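Local coordinates for protein minor pilin subunit PapF (Escherichia coli, PDB 2W07) that serves as a minor subunit of fimbriae, the surface filaments that enable the bacterium to colonise the epithelium of specific host organs, at residues F118-V123 / A141-I146. The protein carries 1 engineered substitution. Sequence-based numbering, arbitrary orientation.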
ATOM      1  N   PHE B 118       0.040 -11.888   8.083  1.00 51.54           N
ATOM      2  CA  PHE B 118      -1.164 -11.144   8.414  1.00 49.56           C
ATOM      3  C   PHE B 118      -2.281 -12.166   8.582  1.00 48.68           C
ATOM      4  O   PHE B 118      -2.575 -12.942   7.668  1.00 47.39           O
ATOM      5  CB  PHE B 118      -1.529 -10.156   7.303  1.00 48.91           C
ATOM      6  CG  PHE B 118      -2.745  -9.323   7.609  1.00 48.88           C
ATOM      7  CD1 PHE B 118      -2.738  -8.417   8.666  1.00 48.46           C
ATOM      8  CD2 PHE B 118      -3.903  -9.450   6.845  1.00 49.89           C
ATOM      9  CE1 PHE B 118      -3.864  -7.645   8.959  1.00 48.79           C
ATOM     10  CE2 PHE B 118      -5.040  -8.680   7.130  1.00 49.77           C
ATOM     11  CZ  PHE B 118      -5.018  -7.778   8.191  1.00 49.70           C
ATOM     12  N   THR B 119      -2.886 -12.165   9.762  1.00 46.56           N
ATOM     13  CA  THR B 119      -3.960 -13.093  10.079  1.00 46.84           C
ATOM     14  C   THR B 119      -5.264 -12.335  10.281  1.00 45.43           C
ATOM     15  O   THR B 119      -5.290 -11.299  10.942  1.00 45.90           O
ATOM     16  CB  THR B 119      -3.636 -13.878  11.377  1.00 46.86           C
ATOM     17  OG1 THR B 119      -2.456 -14.665  11.179  1.00 48.99           O
ATOM     18  CG2 THR B 119      -4.793 -14.789  11.758  1.00 47.40           C
ATOM     19  N   PHE B 120      -6.341 -12.842   9.694  1.00 44.34           N
ATOM     20  CA  PHE B 120      -7.647 -12.216   9.858  1.00 42.70           C
ATOM     21  C   PHE B 120      -8.708 -13.294   9.960  1.00 42.22           C
ATOM     22  O   PHE B 120      -8.596 -14.355   9.347  1.00 42.28           O
ATOM     23  CB  PHE B 120      -7.951 -11.249   8.703  1.00 41.56           C
ATOM     24  CG  PHE B 120      -8.149 -11.912   7.369  1.00 39.18           C
ATOM     25  CD1 PHE B 120      -9.427 -12.070   6.841  1.00 38.18           C
ATOM     26  CD2 PHE B 120      -7.058 -12.346   6.621  1.00 38.54           C
ATOM     27  CE1 PHE B 120      -9.620 -12.647   5.583  1.00 36.02           C
ATOM     28  CE2 PHE B 120      -7.235 -12.925   5.363  1.00 36.71           C
ATOM     29  CZ  PHE B 120      -8.521 -13.074   4.843  1.00 37.22           C
ATOM     30  N   THR B 121      -9.728 -13.024  10.765  1.00 41.79           N
ATOM     31  CA  THR B 121     -10.804 -13.976  10.964  1.00 41.46           C
ATOM     32  C   THR B 121     -12.114 -13.506  10.340  1.00 40.65           C
ATOM     33  O   THR B 121     -12.519 -12.351  10.498  1.00 37.74           O
ATOM     34  CB  THR B 121     -11.015 -14.240  12.459  1.00 42.29           C
ATOM     35  OG1 THR B 121      -9.845 -14.875  12.986  1.00 43.83           O
ATOM     36  CG2 THR B 121     -12.220 -15.138  12.683  1.00 42.26           C
ATOM     37  N   SER B 122     -12.760 -14.417   9.622  1.00 40.06           N
ATOM     38  CA  SER B 122     -14.023 -14.127   8.965  1.00 42.08           C
ATOM     39  C   SER B 122     -15.096 -15.035   9.540  1.00 43.17           C
ATOM     40  O   SER B 122     -14.896 -16.241   9.673  1.00 43.65           O
ATOM     41  CB  SER B 122     -13.900 -14.364   7.457  1.00 43.17           C
ATOM     42  OG  SER B 122     -12.840 -13.601   6.902  1.00 43.02           O
ATOM     43  N   VAL B 123     -16.237 -14.454   9.887  1.00 43.35           N
ATOM     44  CA  VAL B 123     -17.332 -15.230  10.447  1.00 43.31           C
ATOM     45  C   VAL B 123     -18.677 -14.786   9.875  1.00 42.18           C
ATOM     46  O   VAL B 123     -18.990 -13.595   9.846  1.00 41.02           O
ATOM     47  CB  VAL B 123     -17.352 -15.115  11.992  1.00 44.29           C
ATOM     48  CG1 VAL B 123     -17.250 -13.666  12.405  1.00 44.83           C
ATOM     49  CG2 VAL B 123     -18.624 -15.746  12.550  1.00 44.62           C
ATOM     50  N   ALA B 141     -13.639  -9.025  -1.267  1.00 40.54           N
ATOM     51  CA  ALA B 141     -13.102  -7.875  -0.556  1.00 39.75           C
ATOM     52  C   ALA B 141     -11.744  -7.535  -1.165  1.00 38.57           C
ATOM     53  O   ALA B 141     -11.043  -8.414  -1.667  1.00 35.80           O
ATOM     54  CB  ALA B 141     -12.941  -8.201   0.928  1.00 37.15           C
ATOM     55  N   SER B 142     -11.381  -6.259  -1.132  1.00 37.53           N
ATOM     56  CA  SER B 142     -10.096  -5.843  -1.670  1.00 36.41           C
ATOM     57  C   SER B 142      -9.129  -5.679  -0.510  1.00 34.42           C
ATOM     58  O   SER B 142      -9.481  -5.134   0.528  1.00 32.76           O
ATOM     59  CB  SER B 142     -10.223  -4.519  -2.422  1.00 38.28           C
ATOM     60  OG  SER B 142     -11.183  -4.616  -3.456  1.00 43.70           O
ATOM     61  N   MET B 143      -7.916  -6.180  -0.683  1.00 31.21           N
ATOM     62  CA  MET B 143      -6.901  -6.057   0.344  1.00 30.58           C
ATOM     63  C   MET B 143      -5.748  -5.287  -0.288  1.00 31.41           C
ATOM     64  O   MET B 143      -5.009  -5.828  -1.114  1.00 30.25           O
ATOM     65  CB  MET B 143      -6.448  -7.439   0.812  1.00 29.08           C
ATOM     66  CG  MET B 143      -5.379  -7.413   1.875  1.00 28.64           C
ATOM     67  SD  MET B 143      -5.093  -9.052   2.561  1.00 36.46           S
ATOM     68  CE  MET B 143      -6.407  -9.106   3.808  1.00 31.19           C
ATOM     69  N   SER B 144      -5.617  -4.018   0.096  1.00 31.54           N
ATOM     70  CA  SER B 144      -4.579  -3.149  -0.445  1.00 31.77           C
ATOM     71  C   SER B 144      -3.301  -3.073   0.367  1.00 30.13           C
ATOM     72  O   SER B 144      -3.322  -2.806   1.572  1.00 27.93           O
ATOM     73  CB  SER B 144      -5.113  -1.725  -0.623  1.00 32.08           C
ATOM     74  OG  SER B 144      -6.199  -1.694  -1.527  1.00 40.70           O
ATOM     75  N   MET B 145      -2.186  -3.311  -0.309  1.00 28.86           N
ATOM     76  CA  MET B 145      -0.877  -3.217   0.313  1.00 28.78           C
ATOM     77  C   MET B 145      -0.430  -1.810  -0.080  1.00 28.48           C
ATOM     78  O   MET B 145      -0.152  -1.535  -1.248  1.00 26.08           O
ATOM     79  CB  MET B 145       0.076  -4.271  -0.266  1.00 31.95           C
ATOM     80  CG  MET B 145       0.235  -5.527   0.593  1.00 37.20           C
ATOM     81  SD  MET B 145      -1.315  -6.238   1.189  1.00 40.60           S
ATOM     82  CE  MET B 145      -2.128  -6.568  -0.367  1.00 37.83           C
ATOM     83  N   ILE B 146      -0.392  -0.922   0.901  1.00 28.40           N
ATOM     84  CA  ILE B 146      -0.021   0.465   0.669  1.00 28.92           C
ATOM     85  C   ILE B 146       1.412   0.701   1.122  1.00 29.75           C
ATOM     86  O   ILE B 146       1.707   0.721   2.315  1.00 28.38           O
ATOM     87  CB  ILE B 146      -0.987   1.390   1.425  1.00 29.20           C
ATOM     88  CG1 ILE B 146      -2.422   1.086   0.959  1.00 30.19           C
ATOM     89  CG2 ILE B 146      -0.605   2.859   1.198  1.00 26.67           C
ATOM     90  CD1 ILE B 146      -3.510   1.567   1.899  1.00 33.45           C
TER
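The thioether end of Met-143 reaches from strand 138-147 across the interior of the pilin domain to two phenylalanine rings on strand 116-126, and its methyl group makes every close contact. Met-143 CE lies 3.6 Å from Phe-118 CE2 and 4.0 Å from Phe-118 CD2, arriving at the edge of that ring near its plane. The same methyl approaches Phe-120 differently, sitting over one face, toward the rim, with CE 4.2 Å from Phe-120 CE2. One methyl thus meets the side of one ring and the face of the next. Met-143 extends first, with CG anti to the backbone N (chi1 179°), and then bends at the sulfur (chi3 -84°), which turns CE toward the phenylalanines. The sulfur itself stands farther back, SD being 5.5 Å from the centre of the Phe-118 ring and 63° off its normal, an oblique Met-aromatic contact.

The two strands belong to different sheets of the immunoglobulin-like pilin fold, and even the nearest CA atoms, those of Phe-118 and Met-143, are 11.1 Å apart. Ile-59 of strand 57-62 touches both Phe-118 and Met-143, while Leu-95 packs on Phe-120. Strand 138-147 also pairs in parallel with a strand of another protein's chain, as in donor-strand complementation. With no hydrogen bond linking the segments, their meeting rests on dispersion and hydrophobic burial, supplemented by the oblique sulfur-aromatic interaction, so that, between these two segments, the sheets meet through apolar side chains.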